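Local coordinates for protein tryparedoxin II (Crithidia fasciculata, PDB 1I5G) that probably carries reducing equivalents from trypanothione to partner proteins as a thioredoxin-like electron-transport protein, and binds glutathionylspermidine, at residues S1-F6 against V31-S36; P24-K29 against E64-S69; I51-A56 against K138-P143. The protein carries 1 engineered substitution. All coordinates share one frame; numbering follows the deposited sequence.

How the interactions relate
Interactions 1 and 2 lie near the middle of the chain, their centres about 6 Å apart, and reach the same sheet through neighbouring parallel strands, 30-36 and 63-69. Interaction 3 is further out, its centre about 17 Å from that of interaction 1 and about 14 Å from that of interaction 2, yet its touching side chains are mostly buried. It joins helix 41-57 to the C-terminal tail. Interaction 1 is purely apolar, interaction 2 adds a water-bridged charge pair at the strand's start, and interaction 3 is aromatic. Tyr54 OH joins interaction 3 to Glu64 OE2 of interaction 2, while Phe32 packs on Phe140 and Trp142.

Interaction 1. Residues S1-F6 against V31-S36; sequences SGLKKF and VFFYFS
Leu3 holds CG beside its backbone N and anti to its carbonyl carbon (chi1 -62°), which aims the isobutyl fork at strand 31-36. Val31 meets it with CG2, the branch left beside the backbone N because CG1 takes the place anti to that nitrogen (chi1 177°). The two side chains cross obliquely, and Leu3 CD1 comes within 3.9 Å of Val31 CG2. The other prong of the fork turns to the aromatic neighbour two residues along the strand: Leu3 CD2 lies 4.4 Å from Phe33 CZ, at the rim of the ring and near its plane. Phe6 reaches the same ring atom with its methylene rather than its ring, Phe6 CB standing 4.4 Å from Phe33 CZ on an oblique line. The far end of the Phe33 ring is thus touched by two residues of one turn. That turn, type I from Leu3 to Phe6, is closed by a backbone bond from Phe6 N to Leu3 O of 2.8 Å and brings both side chains to the strand. Lys5 lays its CG over the centre of one face of the Phe6 ring, 4.0 Å above it. Val31 and Phe33 sit on strand 30-36, an inner strand of the thioredoxin-like sheet between strands 63-69 and 111-116, with Phe32 between them turned from this segment. Phe104 meets the rings of both Phe6 and Phe33, Leu100 of helix 94-103 touches both as well, and Val115 of strand 111-116 touches Leu3 and Phe33. Methyl, methylene and aromatic carbons make up every touch between the segments, and the buried surface is a modest 147 Å². The N-terminal turn therefore meets this strand through hydrophobic contact alone, with no polar pair between them to fix its direction.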
loop_
_atom_site.group_PDB
_atom_site.type_symbol
_atom_site.label_atom_id
_atom_site.label_comp_id
_atom_site.label_asym_id
_atom_site.label_seq_id
_atom_site.Cartn_x
_atom_site.Cartn_y
_atom_site.Cartn_z
ATOM N N SER A 1 18.151 0.211 1.425
ATOM C CA SER A 1 16.748 0.574 1.079
ATOM C C SER A 1 16.295 1.793 1.886
ATOM O O SER A 1 15.825 1.601 2.999
ATOM C CB SER A 1 15.777 -0.545 1.497
ATOM O OG SER A 1 14.390 -0.269 1.281
ATOM N N GLY A 2 16.453 3.072 1.562
ATOM C CA GLY A 2 15.375 3.950 1.155
ATOM C C GLY A 2 14.112 3.740 1.955
ATOM O O GLY A 2 13.656 4.679 2.587
ATOM N N LEU A 3 13.533 2.543 1.939
ATOM C CA LEU A 3 12.307 2.348 2.707
ATOM C C LEU A 3 12.493 1.882 4.133
ATOM O O LEU A 3 11.527 1.827 4.885
ATOM C CB LEU A 3 11.363 1.337 2.060
ATOM C CG LEU A 3 10.860 1.748 0.683
ATOM C CD1 LEU A 3 10.170 0.542 0.111
ATOM C CD2 LEU A 3 9.962 2.949 0.752
ATOM N N LYS A 4 13.729 1.550 4.484
ATOM C CA LYS A 4 14.033 1.013 5.798
ATOM C C LYS A 4 13.661 1.925 6.934
ATOM O O LYS A 4 13.564 1.358 8.014
ATOM C CB LYS A 4 15.493 0.591 5.956
ATOM C CG LYS A 4 15.613 -0.925 6.005
ATOM C CD LYS A 4 15.253 -1.441 7.386
ATOM C CE LYS A 4 15.759 -2.847 7.726
ATOM N NZ LYS A 4 15.120 -3.355 8.984
ATOM N N LYS A 5 13.469 3.236 6.776
ATOM C CA LYS A 5 13.016 4.218 7.769
ATOM C C LYS A 5 11.491 4.128 7.961
ATOM O O LYS A 5 11.013 4.769 8.891
ATOM C CB LYS A 5 13.396 5.678 7.413
ATOM C CG LYS A 5 12.758 6.295 6.148
ATOM C CD LYS A 5 13.131 7.755 5.875
ATOM C CE LYS A 5 12.531 8.426 4.623
ATOM N NZ LYS A 5 12.782 9.902 4.597
ATOM N N PHE A 6 10.803 3.391 7.090
ATOM C CA PHE A 6 9.354 3.158 7.130
ATOM C C PHE A 6 8.960 1.764 7.667
ATOM O O PHE A 6 7.765 1.483 7.842
ATOM C CB PHE A 6 8.746 3.395 5.741
ATOM C CG PHE A 6 8.875 4.797 5.224
ATOM C CD1 PHE A 6 8.520 5.891 5.986
ATOM C CD2 PHE A 6 9.375 5.036 3.956
ATOM C CE1 PHE A 6 8.634 7.202 5.530
ATOM C CE2 PHE A 6 9.499 6.338 3.483
ATOM C CZ PHE A 6 9.133 7.417 4.260
ATOM N N VAL A 31 6.497 2.484 -4.437
ATOM C CA VAL A 31 5.751 1.646 -3.508
ATOM C C VAL A 31 4.590 2.495 -2.993
ATOM O O VAL A 31 4.802 3.580 -2.436
ATOM C CB VAL A 31 6.626 1.133 -2.358
ATOM C CG1 VAL A 31 5.739 0.320 -1.408
ATOM C CG2 VAL A 31 7.782 0.288 -2.906
ATOM N N PHE A 32 3.394 1.968 -3.199
ATOM C CA PHE A 32 2.175 2.633 -2.723
ATOM C C PHE A 32 1.674 2.001 -1.447
ATOM O O PHE A 32 1.308 0.827 -1.413
ATOM C CB PHE A 32 1.058 2.604 -3.783
ATOM C CG PHE A 32 1.362 3.448 -4.975
ATOM C CD1 PHE A 32 2.050 2.905 -6.042
ATOM C CD2 PHE A 32 1.011 4.801 -5.055
ATOM C CE1 PHE A 32 2.358 3.657 -7.161
ATOM C CE2 PHE A 32 1.300 5.580 -6.140
ATOM C CZ PHE A 32 1.984 5.011 -7.203
ATOM N N PHE A 33 1.613 2.807 -0.400
ATOM C CA PHE A 33 1.131 2.410 0.907
ATOM C C PHE A 33 -0.355 2.680 0.893
ATOM O O PHE A 33 -0.826 3.806 0.754
ATOM C CB PHE A 33 1.846 3.221 1.963
ATOM C CG PHE A 33 3.291 2.877 2.148
ATOM C CD1 PHE A 33 4.242 3.453 1.334
ATOM C CD2 PHE A 33 3.690 1.987 3.126
ATOM C CE1 PHE A 33 5.566 3.133 1.509
ATOM C CE2 PHE A 33 5.040 1.663 3.303
ATOM C CZ PHE A 33 5.961 2.256 2.475
ATOM N N TYR A 34 -1.138 1.616 1.021
ATOM C CA TYR A 34 -2.586 1.665 0.886
ATOM C C TYR A 34 -3.226 1.485 2.250
ATOM O O TYR A 34 -3.276 0.404 2.834
ATOM C CB TYR A 34 -3.080 0.539 -0.061
ATOM C CG TYR A 34 -4.588 0.437 -0.229
ATOM C CD1 TYR A 34 -5.355 1.582 -0.219
ATOM C CD2 TYR A 34 -5.253 -0.777 -0.382
ATOM C CE1 TYR A 34 -6.694 1.543 -0.364
ATOM C CE2 TYR A 34 -6.606 -0.814 -0.524
ATOM C CZ TYR A 34 -7.350 0.349 -0.517
ATOM O OH TYR A 34 -8.736 0.352 -0.631
ATOM N N PHE A 35 -3.733 2.580 2.795
ATOM C CA PHE A 35 -4.410 2.622 4.090
ATOM C C PHE A 35 -5.874 2.321 3.866
ATOM O O PHE A 35 -6.571 3.068 3.146
ATOM C CB PHE A 35 -4.192 4.011 4.714
ATOM C CG PHE A 35 -2.729 4.273 5.041
ATOM C CD1 PHE A 35 -1.851 4.692 4.065
ATOM C CD2 PHE A 35 -2.237 4.099 6.332
ATOM C CE1 PHE A 35 -0.512 4.919 4.372
ATOM C CE2 PHE A 35 -0.926 4.317 6.630
ATOM C CZ PHE A 35 -0.086 4.723 5.654
ATOM N N SER A 36 -6.350 1.232 4.460
ATOM C CA SER A 36 -7.707 0.764 4.190
ATOM C C SER A 36 -8.143 -0.213 5.280
ATOM O O SER A 36 -7.312 -0.662 6.080
ATOM C CB SER A 36 -7.647 0.010 2.853
ATOM O OG SER A 36 -8.920 -0.237 2.286
#

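Interaction 2. Residues P24-K29 against E64-S69; sequences PSLAGK and EVMLIS
Leu26 and Glu64 make the principal apolar touch, their side chains crossing at about a right angle. Leu26 CD2 rests against the aliphatic part of the glutamate, 3.9 Å from Glu64 CG and nearly as close to its CB. The other methyl of the leucine fork turns along the strand, Leu26 CD1 lying 4.2 Å from Met66 CE, the end of the thioether chain. Leu87 of strand 87-88 touches all three of these side chains and extends the apolar patch. The polar part belongs to Lys29 and Glu64. Their charged ends do not meet directly: Lys29 NZ is 4.5 Å from Glu64 OE1, beyond a salt bridge, and one water joins them, accepting from Lys29 NZ at 2.9 Å and donating to Glu64 OE1 at 2.7 Å. The second carboxylate oxygen is held within its own strand and from a helix. A bend at chi2 (51°) curls the glutamate back, and Val65 N donates to Glu64 OE2 at 3.0 Å, meeting it on the anti side, 23° out of the carboxylate plane; the hydroxyl of Tyr54 on helix 41-57 also bonds this oxygen. Cutting the side chain back to an alanine would take away CG and the carboxylate, and would probably leave Lys29 without its water-bridged countercharge, Tyr54 OH and Val65 N without this acceptor, and Leu26 CD2 with less to pack on. Among backbone bonds, Lys29 N to Leu26 O, 3.1 Å, closes a type II turn in which Gly28 has positive phi, and this turn leads into strand 30-36. Near the start of strand 63-69 the glutamate thus works in two ways, its methylenes serving as apolar surface while its carboxylate is gripped on both oxygens. Such gripping should fix its rotation, and the nearby lysine would probably stabilise its negative charge.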
loop_
_atom_site.group_PDB
_atom_site.type_symbol
_atom_site.label_atom_id
_atom_site.label_comp_id
_atom_site.label_asym_id
_atom_site.label_seq_id
_atom_site.Cartn_x
_atom_site.Cartn_y
_atom_site.Cartn_z
ATOM N N PRO A 24 14.589 -5.626 -0.194
ATOM C CA PRO A 24 15.295 -5.472 -1.471
ATOM C C PRO A 24 14.535 -5.779 -2.749
ATOM O O PRO A 24 14.974 -5.303 -3.794
ATOM C CB PRO A 24 16.439 -6.486 -1.325
ATOM C CG PRO A 24 16.741 -6.428 0.147
ATOM C CD PRO A 24 15.314 -6.536 0.711
ATOM N N SER A 25 13.449 -6.534 -2.639
ATOM C CA SER A 25 12.652 -6.863 -3.808
ATOM C C SER A 25 11.824 -5.669 -4.272
ATOM O O SER A 25 11.160 -5.752 -5.320
ATOM C CB SER A 25 11.713 -8.038 -3.525
ATOM O OG SER A 25 10.839 -7.665 -2.468
ATOM N N LEU A 26 11.886 -4.596 -3.476
ATOM C CA LEU A 26 11.210 -3.377 -3.861
ATOM C C LEU A 26 12.177 -2.351 -4.436
ATOM O O LEU A 26 11.702 -1.315 -4.865
ATOM C CB LEU A 26 10.473 -2.780 -2.652
ATOM C CG LEU A 26 9.532 -3.754 -1.945
ATOM C CD1 LEU A 26 8.930 -3.179 -0.657
ATOM C CD2 LEU A 26 8.504 -4.132 -2.920
ATOM N N ALA A 27 13.470 -2.643 -4.458
ATOM C CA ALA A 27 14.447 -1.743 -5.056
ATOM C C ALA A 27 14.013 -1.303 -6.439
ATOM O O ALA A 27 13.521 -2.041 -7.278
ATOM C CB ALA A 27 15.812 -2.394 -5.125
ATOM N N GLY A 28 14.220 -0.005 -6.673
ATOM C CA GLY A 28 13.904 0.602 -7.953
ATOM C C GLY A 28 12.452 0.918 -8.271
ATOM O O GLY A 28 12.166 1.502 -9.295
ATOM N N LYS A 29 11.547 0.519 -7.377
ATOM C CA LYS A 29 10.106 0.661 -7.619
ATOM C C LYS A 29 9.551 1.907 -6.964
ATOM O O LYS A 29 10.177 2.520 -6.088
ATOM C CB LYS A 29 9.346 -0.560 -7.095
ATOM C CG LYS A 29 9.791 -1.899 -7.692
ATOM C CD LYS A 29 8.844 -3.080 -7.424
ATOM C CE LYS A 29 9.189 -4.304 -8.332
ATOM N NZ LYS A 29 8.118 -5.337 -8.336
ATOM N N GLU A 64 4.607 -1.365 -6.678
ATOM C CA GLU A 64 4.060 -2.349 -5.749
ATOM C C GLU A 64 3.017 -1.652 -4.863
ATOM O O GLU A 64 3.102 -0.441 -4.687
ATOM C CB GLU A 64 5.171 -2.962 -4.896
ATOM C CG GLU A 64 4.761 -4.154 -4.045
ATOM C CD GLU A 64 4.041 -5.179 -4.873
ATOM O OE1 GLU A 64 4.766 -6.012 -5.478
ATOM O OE2 GLU A 64 2.824 -5.174 -4.952
ATOM N N VAL A 65 2.065 -2.390 -4.310
ATOM C CA VAL A 65 1.113 -1.858 -3.348
ATOM C C VAL A 65 1.312 -2.633 -2.061
ATOM O O VAL A 65 1.517 -3.849 -2.064
ATOM C CB VAL A 65 -0.339 -1.928 -3.866
ATOM C CG1 VAL A 65 -1.367 -1.628 -2.808
ATOM C CG2 VAL A 65 -0.534 -1.097 -5.140
ATOM N N MET A 66 1.245 -1.921 -0.931
ATOM C CA MET A 66 1.325 -2.529 0.379
ATOM C C MET A 66 0.164 -2.087 1.246
ATOM O O MET A 66 0.050 -0.905 1.563
ATOM C CB MET A 66 2.613 -2.200 1.083
ATOM C CG MET A 66 2.792 -3.157 2.258
ATOM S SD MET A 66 4.268 -2.746 3.184
ATOM C CE MET A 66 5.552 -3.400 1.871
ATOM N N LEU A 67 -0.664 -3.026 1.664
ATOM C CA LEU A 67 -1.757 -2.733 2.578
ATOM C C LEU A 67 -1.219 -2.384 3.952
ATOM O O LEU A 67 -0.454 -3.173 4.518
ATOM C CB LEU A 67 -2.634 -3.988 2.737
ATOM C CG LEU A 67 -3.769 -3.896 3.754
ATOM C CD1 LEU A 67 -4.753 -2.802 3.351
ATOM C CD2 LEU A 67 -4.464 -5.212 3.963
ATOM N N ILE A 68 -1.662 -1.225 4.444
ATOM C CA ILE A 68 -1.419 -0.783 5.817
ATOM C C ILE A 68 -2.815 -0.773 6.430
ATOM O O ILE A 68 -3.635 0.097 6.158
ATOM C CB ILE A 68 -0.717 0.572 5.870
ATOM C CG1 ILE A 68 0.533 0.628 4.995
ATOM C CG2 ILE A 68 -0.384 0.851 7.335
ATOM C CD1 ILE A 68 1.552 -0.457 5.264
ATOM N N SER A 69 -3.102 -1.769 7.268
ATOM C CA SER A 69 -4.481 -2.052 7.663
ATOM C C SER A 69 -4.971 -1.338 8.893
ATOM O O SER A 69 -4.356 -1.405 9.950
ATOM C CB SER A 69 -4.613 -3.560 7.906
ATOM O OG SER A 69 -5.818 -3.880 8.580
HETATM O O HOH W 1 7.511 -5.884 -5.576
#

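Interaction 3. Residues I51-A56 against K138-P143; sequences IDFYKA and KDFPWP
Phe53, on helix 51-56, faces Phe140 of the irregular segment 138-143, and their CA atoms, 11.1 Å apart, are the nearest pair, so side chains alone bridge the backbones. The helix keeps its regular bonds throughout. The opposing chain is folded tightly: the peptide before Pro141 is cis, Trp142 has the positive phi of a left-handed conformation (55°), and Trp142 N bonds to Asp139 O at 2.9 Å. This tight fold brings Phe140 and Trp142 to the same partner. Phe53, with CG anti to its backbone N (chi1 -167°), extends from the helix to meet Trp142 coming from the opposite direction. Its leading atom, Phe53 CZ, presses on the far rim of the indole, 3.4 Å from Trp142 CH2 and 3.6 Å from Trp142 CZ2, at the edge and near the indole plane. Relative to the Phe53 ring the approach is oblique, the ring planes being inclined at 46°, so the pair is neither stacked nor T-shaped. Phe140 joins more loosely: its CD2 lies 4.3 Å from Phe53 CZ, at the edge of the Phe53 ring. Within the tail, Pro141 CB sits over the centre of the Phe140 ring, 3.8 Å above its plane, and Phe140 CA lies over the rim of one indole face. The indole NE1 is satisfied by Asp134 OD2, while Trp142 O takes bonds from Gln126 and Thr124, so the tryptophan is tied at both ends. Helix 127-133 packs on the same cluster, its Val131 touching Phe53 and Trp142 alike. The C-terminal tail thereby lies against helices 41-57 and 127-133 and reaches the sheet through Phe140, whose ring meets Phe63 at the start of strand 63-69, and through Trp142, bonded to Thr124 of strand 122-124.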
loop_
_atom_site.group_PDB
_atom_site.type_symbol
_atom_site.label_atom_id
_atom_site.label_comp_id
_atom_site.label_asym_id
_atom_site.label_seq_id
_atom_site.Cartn_x
_atom_site.Cartn_y
_atom_site.Cartn_z
ATOM N N ILE A 51 -7.363 -2.942 -7.445
ATOM C CA ILE A 51 -7.009 -4.237 -8.012
ATOM C C ILE A 51 -6.906 -4.222 -9.540
ATOM O O ILE A 51 -5.938 -4.710 -10.111
ATOM C CB ILE A 51 -7.973 -5.334 -7.503
ATOM C CG1 ILE A 51 -7.815 -5.547 -5.989
ATOM C CG2 ILE A 51 -7.817 -6.652 -8.263
ATOM C CD1 ILE A 51 -8.835 -6.486 -5.368
ATOM N N ASP A 52 -7.889 -3.647 -10.208
ATOM C CA ASP A 52 -7.864 -3.596 -11.667
ATOM C C ASP A 52 -6.648 -2.789 -12.096
ATOM O O ASP A 52 -5.917 -3.112 -13.049
ATOM C CB ASP A 52 -9.154 -2.985 -12.230
ATOM C CG ASP A 52 -10.393 -3.878 -12.074
ATOM O OD1 ASP A 52 -10.245 -5.089 -11.794
ATOM O OD2 ASP A 52 -11.507 -3.336 -12.252
ATOM N N PHE A 53 -6.333 -1.678 -11.424
ATOM C CA PHE A 53 -5.203 -0.812 -11.729
ATOM C C PHE A 53 -3.879 -1.559 -11.575
ATOM O O PHE A 53 -2.985 -1.445 -12.417
ATOM C CB PHE A 53 -5.219 0.413 -10.806
ATOM C CG PHE A 53 -4.280 1.493 -11.250
ATOM C CD1 PHE A 53 -2.954 1.499 -10.837
ATOM C CD2 PHE A 53 -4.707 2.510 -12.090
ATOM C CE1 PHE A 53 -2.101 2.478 -11.243
ATOM C CE2 PHE A 53 -3.860 3.502 -12.509
ATOM C CZ PHE A 53 -2.542 3.475 -12.081
ATOM N N TYR A 54 -3.777 -2.308 -10.489
ATOM C CA TYR A 54 -2.601 -3.109 -10.203
ATOM C C TYR A 54 -2.391 -4.192 -11.273
ATOM O O TYR A 54 -1.286 -4.391 -11.749
ATOM C CB TYR A 54 -2.745 -3.769 -8.864
ATOM C CG TYR A 54 -1.597 -4.534 -8.304
ATOM C CD1 TYR A 54 -0.554 -3.918 -7.629
ATOM C CD2 TYR A 54 -1.545 -5.905 -8.437
ATOM C CE1 TYR A 54 0.491 -4.590 -7.088
ATOM C CE2 TYR A 54 -0.485 -6.616 -7.888
ATOM C CZ TYR A 54 0.547 -5.955 -7.213
ATOM O OH TYR A 54 1.576 -6.697 -6.663
ATOM N N LYS A 55 -3.461 -4.893 -11.650
ATOM C CA LYS A 55 -3.291 -5.930 -12.667
ATOM C C LYS A 55 -2.869 -5.296 -13.976
ATOM O O LYS A 55 -2.024 -5.807 -14.703
ATOM C CB LYS A 55 -4.596 -6.706 -12.823
ATOM C CG LYS A 55 -4.945 -7.501 -11.585
ATOM C CD LYS A 55 -6.279 -8.231 -11.757
ATOM C CE LYS A 55 -6.782 -8.975 -10.540
ATOM N NZ LYS A 55 -8.211 -9.403 -10.701
ATOM N N ALA A 56 -3.426 -4.148 -14.325
ATOM C CA ALA A 56 -3.090 -3.506 -15.580
ATOM C C ALA A 56 -1.682 -2.948 -15.655
ATOM O O ALA A 56 -0.996 -3.029 -16.677
ATOM C CB ALA A 56 -4.098 -2.404 -15.876
ATOM N N LYS A 138 -1.979 7.242 -17.600
ATOM C CA LYS A 138 -1.319 8.188 -18.517
ATOM C C LYS A 138 -0.377 9.169 -17.830
ATOM O O LYS A 138 0.658 9.571 -18.360
ATOM C CB LYS A 138 -2.339 8.956 -19.366
ATOM C CG LYS A 138 -3.242 8.094 -20.218
ATOM C CD LYS A 138 -4.354 8.890 -20.859
ATOM C CE LYS A 138 -5.149 7.949 -21.740
ATOM N NZ LYS A 138 -6.356 8.614 -22.337
ATOM N N ASP A 139 -0.701 9.590 -16.606
ATOM C CA ASP A 139 0.047 10.597 -15.877
ATOM C C ASP A 139 0.686 10.060 -14.622
ATOM O O ASP A 139 1.182 10.789 -13.774
ATOM C CB ASP A 139 -0.882 11.747 -15.486
ATOM C CG ASP A 139 -1.390 12.554 -16.664
ATOM O OD1 ASP A 139 -0.642 12.714 -17.644
ATOM O OD2 ASP A 139 -2.554 13.038 -16.604
ATOM N N PHE A 140 0.675 8.746 -14.510
ATOM C CA PHE A 140 1.337 8.056 -13.379
ATOM C C PHE A 140 2.802 8.488 -13.317
ATOM O O PHE A 140 3.437 8.625 -14.392
ATOM C CB PHE A 140 1.343 6.555 -13.679
ATOM C CG PHE A 140 2.068 5.737 -12.641
ATOM C CD1 PHE A 140 3.443 5.518 -12.713
ATOM C CD2 PHE A 140 1.368 5.190 -11.583
ATOM C CE1 PHE A 140 4.060 4.755 -11.730
ATOM C CE2 PHE A 140 1.998 4.436 -10.612
ATOM C CZ PHE A 140 3.330 4.228 -10.691
ATOM N N PRO A 141 3.394 8.708 -12.139
ATOM C CA PRO A 141 2.843 8.513 -10.783
ATOM C C PRO A 141 2.209 9.733 -10.115
ATOM O O PRO A 141 2.121 9.803 -8.897
ATOM C CB PRO A 141 4.094 8.167 -9.978
ATOM C CG PRO A 141 5.209 8.625 -10.787
ATOM C CD PRO A 141 4.781 9.214 -12.099
ATOM N N TRP A 142 1.755 10.682 -10.908
ATOM C CA TRP A 142 1.006 11.811 -10.393
ATOM C C TRP A 142 1.754 12.571 -9.302
ATOM O O TRP A 142 1.237 12.797 -8.212
ATOM C CB TRP A 142 -0.362 11.352 -9.915
ATOM C CG TRP A 142 -1.048 10.347 -10.751
ATOM C CD1 TRP A 142 -1.592 10.510 -12.010
ATOM C CD2 TRP A 142 -1.262 8.979 -10.407
ATOM N NE1 TRP A 142 -2.131 9.318 -12.427
ATOM C CE2 TRP A 142 -1.958 8.365 -11.459
ATOM C CE3 TRP A 142 -0.960 8.220 -9.278
ATOM C CZ2 TRP A 142 -2.350 7.026 -11.419
ATOM C CZ3 TRP A 142 -1.339 6.921 -9.232
ATOM C CH2 TRP A 142 -2.016 6.323 -10.283
ATOM N N PRO A 143 2.974 12.996 -9.584
ATOM C CA PRO A 143 3.737 13.618 -8.503
ATOM C C PRO A 143 3.030 14.866 -7.988
ATOM O O PRO A 143 2.551 15.714 -8.752
ATOM C CB PRO A 143 5.044 14.012 -9.172
ATOM C CG PRO A 143 4.704 14.103 -10.633
ATOM C CD PRO A 143 3.698 12.970 -10.867
#